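Local coordinates for WbbZ protein (Klebsiella pneumoniae subsp. pneumoniae NTUH-K2044, PDB 6X1L) that is of uncharacterised function but, as a polysaccharide pyruvyl transferase family member, probably transfers pyruvyl groups to sugars of surface polysaccharides, at residues A[189-194]-A[215-220]; A[211-216]-A[231-236]. All coordinates share one frame; numbering follows the deposited sequence.

Contact 1 of 2, residues A[189-194]-A[215-220]; sequences HDISLT and NFLEEY
His189 and Ile191 close on Phe216 where a loop of the C-terminal alpha/beta domain, probably one of the two Rossmann-like halves of a GT-B fold, packs against the C-terminal end of helix 203-218, the helix that follows it in the chain. The tight part is the Phe216 ring. Ile191 CG2 sits over one face as a CH-pi contact, 4.0 Å from the ring centroid and 15° off the normal, while Tyr220 CE2 lies on the opposite face, towards the rim. With its CG anti to the backbone N (chi1 175°), Phe216 reaches out of the helix into this sandwich. Asp190 is the centre of an inverse gamma turn, and the residues flanking it, His189 and Ile191, both reach the Phe216 ring; its carboxylate forms a salt bridge with Arg227. The pack loosens towards Leu217, whose CD2 meets Ile191 CD1 at 4.2 Å. Tyr199 of the second subunit also packs on Phe216, so the dimer adds to the burial here. The side nearer solvent belongs to the partly exposed His189. Its imidazole has Phe216 CE1 over one face, and the two rings form an oblique pair, planes at 43° and centroids 5.3 Å apart. His189 ND1 makes a weak hydrogen bond to Asn187 O, and His189 CB and CG both lie 3.7 Å from Phe216 CZ.

Contact 2 of 2, residues A[211-216]-A[231-236]; sequences RCMINF and AILASL
No ring lies between Met213 and Ile214 on one helix and Leu233 on the other; the flat groups stand to the sides. The carbonyl of Ala231 is approached on both faces of its plane: Ser235 N makes the helical bond from one, and from the other Ser235 OG donates to Ala231 O at 2.8 Å, tilted 34° from the plane. That hydroxyl also bonds to Thr266 OG1, so it ties helix 228-236 to strand 266-268. On the other helix, two nitrogens of the Arg211 guanidinium are held, NH1 by Asn208 OD1 and NH2 by Lys158 O. Between the two helices the contact is apolar. Leu233 points its fork at helix 203-218 and divides it between two neighbours: CD1 touches CB of Met213, built as selenomethionine, at 3.8 Å, and CD2 touches Ile214 CG1 at 3.9 Å. Leu233 CG lies opposite the carbonyl carbon and beside the backbone N (chi1 -76°), which, with chi2 extended, sets the fork between those two residues. The CD1 methyl of Ile214 is almost as near, 4.0 Å from Leu233 CD2. The Ile214 and Leu233 side chains cross at about a right angle. The helices are consecutive in the chain, joined through strand 220-225, and helix 228-236 then makes the right-handed beta-alpha-beta crossover of a Rossmann-like sheet from that strand to parallel strand 240-243. Ala234 rests on Val223 and Val241 of those strands. Val37 of helix 33-48 touches both Met213 and Leu233, and Tyr159 packs on Ile214. On another side of helix 203-218, Trp195 of the second subunit packs against Cys212. The backbones come near at Ile214 and Leu233, whose CA atoms are 6.9 Å apart.

Following the chain from the N terminus, the loop after strand 167-172 comes first, at 189-194, and contact 1 closes it against the far end of helix 203-218. Contact 2 starts inside that span, at 211-216, and runs on past strand 220-225 to helix 228-236, so the two spans cross instead of nesting. They share Asn215 and Phe216, and their centres lie about 7 Å apart. At the seam Leu217 CD1 packs on Leu233 CB at 3.9 Å, and Ile191 CG1 on Met213 CE at 4.0 Å. Helix 203-218 is therefore tied to a loop and to the next helix, and Phe216, together with Cys212 and Asn215, also meets the second subunit.

Contact 1 of 2, residues A[189-194]-A[215-220]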
ATOM      1  N   HIS A 189       5.637 -13.064  -3.080  1.00 52.49           N
ATOM      2  CA  HIS A 189       5.132 -11.703  -2.910  1.00 49.36           C
ATOM      3  C   HIS A 189       5.401 -11.293  -1.464  1.00 49.81           C
ATOM      4  O   HIS A 189       4.629 -11.637  -0.565  1.00 45.43           O
ATOM      5  CB  HIS A 189       3.643 -11.620  -3.234  1.00 53.52           C
ATOM      6  CG  HIS A 189       3.301 -12.032  -4.633  1.00 54.37           C
ATOM      7  ND1 HIS A 189       3.275 -13.349  -5.038  1.00 61.51           N
ATOM      8  CD2 HIS A 189       2.960 -11.299  -5.719  1.00 56.69           C
ATOM      9  CE1 HIS A 189       2.938 -13.410  -6.313  1.00 59.00           C
ATOM     10  NE2 HIS A 189       2.742 -12.180  -6.751  1.00 58.43           N
ATOM     11  N   ASP A 190       6.493 -10.562  -1.233  1.00 46.25           N
ATOM     12  CA  ASP A 190       6.827 -10.086   0.112  1.00 47.83           C
ATOM     13  C   ASP A 190       6.026  -8.815   0.394  1.00 46.27           C
ATOM     14  O   ASP A 190       6.536  -7.693   0.376  1.00 45.42           O
ATOM     15  CB  ASP A 190       8.322  -9.845   0.246  1.00 48.11           C
ATOM     16  CG  ASP A 190       8.766  -9.728   1.698  1.00 52.70           C
ATOM     17  OD1 ASP A 190       7.934  -9.970   2.597  1.00 46.40           O
ATOM     18  OD2 ASP A 190       9.945  -9.398   1.941  1.00 55.58           O
ATOM     19  N   ILE A 191       4.731  -9.014   0.653  1.00 41.78           N
ATOM     20  CA  ILE A 191       3.815  -7.890   0.820  1.00 47.16           C
ATOM     21  C   ILE A 191       4.104  -7.079   2.072  1.00 49.20           C
ATOM     22  O   ILE A 191       3.595  -5.958   2.205  1.00 45.65           O
ATOM     23  CB  ILE A 191       2.358  -8.393   0.833  1.00 46.34           C
ATOM     24  CG1 ILE A 191       2.157  -9.410   1.960  1.00 47.04           C
ATOM     25  CG2 ILE A 191       2.003  -9.009  -0.528  1.00 41.97           C
ATOM     26  CD1 ILE A 191       0.714  -9.827   2.167  1.00 45.72           C
ATOM     27  N   SER A 192       4.907  -7.614   2.995  1.00 44.41           N
ATOM     28  CA  SER A 192       5.338  -6.825   4.144  1.00 45.55           C
ATOM     29  C   SER A 192       6.247  -5.677   3.725  1.00 45.68           C
ATOM     30  O   SER A 192       6.207  -4.605   4.336  1.00 55.36           O
ATOM     31  CB  SER A 192       6.054  -7.718   5.161  1.00 46.56           C
ATOM     32  OG  SER A 192       5.207  -8.759   5.604  1.00 50.97           O
ATOM     33  N   LEU A 193       7.062  -5.873   2.688  1.00 46.71           N
ATOM     34  CA  LEU A 193       8.029  -4.871   2.264  1.00 50.43           C
ATOM     35  C   LEU A 193       7.446  -3.851   1.288  1.00 57.31           C
ATOM     36  O   LEU A 193       8.202  -3.233   0.532  1.00 59.44           O
ATOM     37  CB  LEU A 193       9.254  -5.544   1.640  1.00 61.23           C
ATOM     38  CG  LEU A 193      10.276  -6.146   2.602  1.00 75.20           C
ATOM     39  CD1 LEU A 193      11.539  -6.539   1.849  1.00 78.78           C
ATOM     40  CD2 LEU A 193      10.598  -5.176   3.733  1.00 77.07           C
ATOM     41  N   THR A 194       6.130  -3.650   1.296  1.00 53.56           N
ATOM     42  CA  THR A 194       5.516  -2.665   0.414  1.00 50.71           C
ATOM     43  C   THR A 194       5.758  -1.256   0.943  1.00 51.78           C
ATOM     44  O   THR A 194       6.570  -0.509   0.388  1.00 55.12           O
ATOM     45  CB  THR A 194       4.022  -2.950   0.261  1.00 52.19           C
ATOM     46  OG1 THR A 194       3.409  -3.033   1.554  1.00 50.17           O
ATOM     47  CG2 THR A 194       3.820  -4.271  -0.481  1.00 50.10           C
ATOM     48  N   ASN A 215      -6.513  -7.345   1.215  1.00 43.65           N
ATOM     49  CA  ASN A 215      -7.056  -7.558  -0.127  1.00 43.24           C
ATOM     50  C   ASN A 215      -6.276  -8.630  -0.869  1.00 49.90           C
ATOM     51  O   ASN A 215      -6.864  -9.487  -1.540  1.00 54.06           O
ATOM     52  CB  ASN A 215      -7.030  -6.262  -0.939  1.00 42.71           C
ATOM     53  CG  ASN A 215      -7.997  -5.222  -0.427  1.00 46.28           C
ATOM     54  OD1 ASN A 215      -8.964  -5.532   0.268  1.00 52.78           O
ATOM     55  ND2 ASN A 215      -7.742  -3.974  -0.780  1.00 45.44           N
ATOM     56  N   PHE A 216      -4.946  -8.586  -0.773  1.00 46.74           N
ATOM     57  CA  PHE A 216      -4.117  -9.576  -1.449  1.00 44.67           C
ATOM     58  C   PHE A 216      -4.424 -10.977  -0.943  1.00 50.61           C
ATOM     59  O   PHE A 216      -4.632 -11.906  -1.732  1.00 45.44           O
ATOM     60  CB  PHE A 216      -2.640  -9.238  -1.246  1.00 47.08           C
ATOM     61  CG  PHE A 216      -1.702 -10.268  -1.802  1.00 53.27           C
ATOM     62  CD1 PHE A 216      -1.359 -10.256  -3.148  1.00 50.20           C
ATOM     63  CD2 PHE A 216      -1.167 -11.255  -0.985  1.00 50.95           C
ATOM     64  CE1 PHE A 216      -0.498 -11.201  -3.670  1.00 51.47           C
ATOM     65  CE2 PHE A 216      -0.305 -12.209  -1.503  1.00 56.01           C
ATOM     66  CZ  PHE A 216       0.029 -12.179  -2.848  1.00 59.86           C
ATOM     67  N   LEU A 217      -4.479 -11.140   0.381  1.00 46.12           N
ATOM     68  CA  LEU A 217      -4.603 -12.470   0.966  1.00 45.09           C
ATOM     69  C   LEU A 217      -5.998 -13.051   0.792  1.00 46.17           C
ATOM     70  O   LEU A 217      -6.145 -14.275   0.702  1.00 52.45           O
ATOM     71  CB  LEU A 217      -4.241 -12.413   2.452  1.00 44.23           C
ATOM     72  CG  LEU A 217      -2.801 -12.006   2.761  1.00 46.28           C
ATOM     73  CD1 LEU A 217      -2.649 -11.688   4.244  1.00 42.75           C
ATOM     74  CD2 LEU A 217      -1.847 -13.118   2.347  1.00 43.98           C
ATOM     75  N   GLU A 218      -7.030 -12.200   0.756  1.00 51.00           N
ATOM     76  CA  GLU A 218      -8.408 -12.685   0.698  1.00 52.48           C
ATOM     77  C   GLU A 218      -8.643 -13.642  -0.466  1.00 53.35           C
ATOM     78  O   GLU A 218      -9.477 -14.552  -0.363  1.00 54.05           O
ATOM     79  CB  GLU A 218      -9.381 -11.509   0.593  1.00 55.54           C
ATOM     80  CG  GLU A 218      -9.679 -10.793   1.904  1.00 53.74           C
ATOM     81  CD  GLU A 218     -10.621  -9.610   1.715  1.00 56.88           C
ATOM     82  OE1 GLU A 218     -10.162  -8.541   1.259  1.00 58.43           O
ATOM     83  OE2 GLU A 218     -11.827  -9.752   2.010  1.00 62.42           O
ATOM     84  N   GLU A 219      -7.931 -13.456  -1.575  1.00 51.42           N
ATOM     85  CA  GLU A 219      -8.198 -14.207  -2.798  1.00 52.05           C
ATOM     86  C   GLU A 219      -7.476 -15.548  -2.854  1.00 58.50           C
ATOM     87  O   GLU A 219      -7.611 -16.261  -3.854  1.00 58.00           O
ATOM     88  CB  GLU A 219      -7.824 -13.358  -4.020  1.00 52.49           C
ATOM     89  CG  GLU A 219      -8.749 -12.166  -4.230  1.00 52.21           C
ATOM     90  CD  GLU A 219      -8.427 -11.364  -5.487  1.00 61.56           C
ATOM     91  OE1 GLU A 219      -7.293 -10.846  -5.607  1.00 58.02           O
ATOM     92  OE2 GLU A 219      -9.316 -11.255  -6.360  1.00 63.16           O
ATOM     93  N   TYR A 220      -6.732 -15.912  -1.814  1.00 57.91           N
ATOM     94  CA  TYR A 220      -6.002 -17.169  -1.769  1.00 62.66           C
ATOM     95  C   TYR A 220      -6.632 -18.121  -0.760  1.00 61.03           C
ATOM     96  O   TYR A 220      -7.246 -17.698   0.224  1.00 55.77           O
ATOM     97  CB  TYR A 220      -4.534 -16.949  -1.396  1.00 58.20           C
ATOM     98  CG  TYR A 220      -3.714 -16.245  -2.451  1.00 59.22           C
ATOM     99  CD1 TYR A 220      -3.111 -16.958  -3.481  1.00 61.46           C
ATOM    100  CD2 TYR A 220      -3.529 -14.869  -2.410  1.00 52.28           C
ATOM    101  CE1 TYR A 220      -2.354 -16.319  -4.444  1.00 58.56           C
ATOM    102  CE2 TYR A 220      -2.774 -14.222  -3.365  1.00 52.30           C
ATOM    103  CZ  TYR A 220      -2.188 -14.949  -4.380  1.00 57.76           C
ATOM    104  OH  TYR A 220      -1.437 -14.303  -5.330  1.00 63.88           O
TER

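Contact 2 of 2, residues A[211-216]-A[231-236]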
ATOM      1  N   ARG A 211      -5.410  -2.681   4.545  1.00 41.37           N
ATOM      2  CA  ARG A 211      -6.396  -3.137   3.570  1.00 44.99           C
ATOM      3  C   ARG A 211      -5.720  -3.785   2.370  1.00 42.03           C
ATOM      4  O   ARG A 211      -6.157  -4.845   1.902  1.00 46.42           O
ATOM      5  CB  ARG A 211      -7.280  -1.970   3.130  1.00 45.58           C
ATOM      6  CG  ARG A 211      -8.283  -1.547   4.189  1.00 41.45           C
ATOM      7  CD  ARG A 211      -9.273  -0.499   3.689  1.00 42.28           C
ATOM      8  NE  ARG A 211     -10.232  -0.162   4.739  1.00 53.81           N
ATOM      9  CZ  ARG A 211     -10.130   0.895   5.541  1.00 55.73           C
ATOM     10  NH1 ARG A 211      -9.119   1.745   5.404  1.00 47.37           N
ATOM     11  NH2 ARG A 211     -11.043   1.108   6.478  1.00 53.13           N
ATOM     12  N   CYS A 212      -4.640  -3.173   1.871  1.00 41.52           N
ATOM     13  CA  CYS A 212      -3.905  -3.742   0.743  1.00 43.36           C
ATOM     14  C   CYS A 212      -3.462  -5.170   1.032  1.00 46.53           C
ATOM     15  O   CYS A 212      -3.716  -6.085   0.241  1.00 45.98           O
ATOM     16  CB  CYS A 212      -2.694  -2.872   0.413  1.00 42.79           C
ATOM     17  SG  CYS A 212      -3.092  -1.310  -0.397  1.00 44.73           S
HETATM   18  N   MSE A 213      -2.794  -5.383   2.163  1.00 43.89           N
HETATM   19  CA  MSE A 213      -2.309  -6.714   2.504  1.00 37.40           C
HETATM   20  C   MSE A 213      -3.466  -7.696   2.612  1.00 40.94           C
HETATM   21  O   MSE A 213      -3.389  -8.823   2.121  1.00 41.45           O
HETATM   22  CB  MSE A 213      -1.525  -6.688   3.822  1.00 39.57           C
HETATM   23  CG  MSE A 213      -0.278  -5.806   3.805  1.00 38.38           C
HETATM   24 SE   MSE A 213       0.574  -5.878   5.585  0.67 55.32          SE
HETATM   25  CE  MSE A 213       1.429  -7.615   5.422  1.00 52.28           C
ATOM     26  N   ILE A 214      -4.542  -7.252   3.264  1.00 43.63           N
ATOM     27  CA  ILE A 214      -5.724  -8.096   3.416  1.00 42.57           C
ATOM     28  C   ILE A 214      -6.368  -8.377   2.061  1.00 43.22           C
ATOM     29  O   ILE A 214      -6.741  -9.520   1.766  1.00 49.53           O
ATOM     30  CB  ILE A 214      -6.717  -7.447   4.398  1.00 47.82           C
ATOM     31  CG1 ILE A 214      -6.178  -7.536   5.829  1.00 48.74           C
ATOM     32  CG2 ILE A 214      -8.094  -8.097   4.286  1.00 43.93           C
ATOM     33  CD1 ILE A 214      -7.093  -6.930   6.863  1.00 48.04           C
ATOM     34  N   ASN A 215      -6.513  -7.345   1.215  1.00 43.65           N
ATOM     35  CA  ASN A 215      -7.056  -7.558  -0.127  1.00 43.24           C
ATOM     36  C   ASN A 215      -6.276  -8.630  -0.869  1.00 49.90           C
ATOM     37  O   ASN A 215      -6.864  -9.487  -1.540  1.00 54.06           O
ATOM     38  CB  ASN A 215      -7.030  -6.262  -0.939  1.00 42.71           C
ATOM     39  CG  ASN A 215      -7.997  -5.222  -0.427  1.00 46.28           C
ATOM     40  OD1 ASN A 215      -8.964  -5.532   0.268  1.00 52.78           O
ATOM     41  ND2 ASN A 215      -7.742  -3.974  -0.780  1.00 45.44           N
ATOM     42  N   PHE A 216      -4.946  -8.586  -0.773  1.00 46.74           N
ATOM     43  CA  PHE A 216      -4.117  -9.576  -1.449  1.00 44.67           C
ATOM     44  C   PHE A 216      -4.424 -10.977  -0.943  1.00 50.61           C
ATOM     45  O   PHE A 216      -4.632 -11.906  -1.732  1.00 45.44           O
ATOM     46  CB  PHE A 216      -2.640  -9.238  -1.246  1.00 47.08           C
ATOM     47  CG  PHE A 216      -1.702 -10.268  -1.802  1.00 53.27           C
ATOM     48  CD1 PHE A 216      -1.359 -10.256  -3.148  1.00 50.20           C
ATOM     49  CD2 PHE A 216      -1.167 -11.255  -0.985  1.00 50.95           C
ATOM     50  CE1 PHE A 216      -0.498 -11.201  -3.670  1.00 51.47           C
ATOM     51  CE2 PHE A 216      -0.305 -12.209  -1.503  1.00 56.01           C
ATOM     52  CZ  PHE A 216       0.029 -12.179  -2.848  1.00 59.86           C
ATOM     53  N   ALA A 231       1.124 -14.015   8.576  1.00 56.04           N
ATOM     54  CA  ALA A 231       0.540 -15.191   9.212  1.00 50.09           C
ATOM     55  C   ALA A 231      -0.640 -14.811  10.096  1.00 49.26           C
ATOM     56  O   ALA A 231      -1.668 -15.499  10.100  1.00 56.48           O
ATOM     57  CB  ALA A 231       1.605 -15.934  10.019  1.00 50.01           C
ATOM     58  N   ILE A 232      -0.515 -13.714  10.847  1.00 41.60           N
ATOM     59  CA  ILE A 232      -1.610 -13.277  11.708  1.00 49.05           C
ATOM     60  C   ILE A 232      -2.822 -12.872  10.874  1.00 50.36           C
ATOM     61  O   ILE A 232      -3.950 -13.305  11.141  1.00 50.21           O
ATOM     62  CB  ILE A 232      -1.143 -12.138  12.633  1.00 50.53           C
ATOM     63  CG1 ILE A 232      -0.250 -12.697  13.750  1.00 45.97           C
ATOM     64  CG2 ILE A 232      -2.338 -11.408  13.227  1.00 50.70           C
ATOM     65  CD1 ILE A 232       0.371 -11.637  14.621  1.00 47.36           C
ATOM     66  N   LEU A 233      -2.609 -12.041   9.848  1.00 50.89           N
ATOM     67  CA  LEU A 233      -3.718 -11.602   9.004  1.00 42.88           C
ATOM     68  C   LEU A 233      -4.425 -12.788   8.363  1.00 46.91           C
ATOM     69  O   LEU A 233      -5.655 -12.891   8.406  1.00 52.45           O
ATOM     70  CB  LEU A 233      -3.215 -10.643   7.926  1.00 42.94           C
ATOM     71  CG  LEU A 233      -2.880  -9.204   8.310  1.00 43.29           C
ATOM     72  CD1 LEU A 233      -2.423  -8.448   7.072  1.00 43.99           C
ATOM     73  CD2 LEU A 233      -4.079  -8.520   8.954  1.00 44.12           C
ATOM     74  N   ALA A 234      -3.656 -13.701   7.766  1.00 47.31           N
ATOM     75  CA  ALA A 234      -4.256 -14.879   7.154  1.00 51.32           C
ATOM     76  C   ALA A 234      -4.985 -15.737   8.181  1.00 56.72           C
ATOM     77  O   ALA A 234      -6.014 -16.342   7.861  1.00 58.97           O
ATOM     78  CB  ALA A 234      -3.186 -15.693   6.431  1.00 51.18           C
ATOM     79  N   SER A 235      -4.473 -15.796   9.417  1.00 55.08           N
ATOM     80  CA  SER A 235      -5.160 -16.538  10.472  1.00 52.31           C
ATOM     81  C   SER A 235      -6.489 -15.886  10.827  1.00 50.14           C
ATOM     82  O   SER A 235      -7.493 -16.579  11.024  1.00 55.52           O
ATOM     83  CB  SER A 235      -4.273 -16.643  11.716  1.00 52.54           C
ATOM     84  OG  SER A 235      -3.124 -17.429  11.462  1.00 53.44           O
ATOM     85  N   LEU A 236      -6.508 -14.553  10.936  1.00 46.39           N
ATOM     86  CA  LEU A 236      -7.768 -13.843  11.136  1.00 54.59           C
ATOM     87  C   LEU A 236      -8.749 -14.111  10.001  1.00 59.39           C
ATOM     88  O   LEU A 236      -9.963 -14.178  10.228  1.00 55.88           O
ATOM     89  CB  LEU A 236      -7.513 -12.340  11.260  1.00 50.29           C
ATOM     90  CG  LEU A 236      -6.633 -11.875  12.421  1.00 51.86           C
ATOM     91  CD1 LEU A 236      -6.521 -10.360  12.426  1.00 48.96           C
ATOM     92  CD2 LEU A 236      -7.193 -12.379  13.741  1.00 56.74           C
TER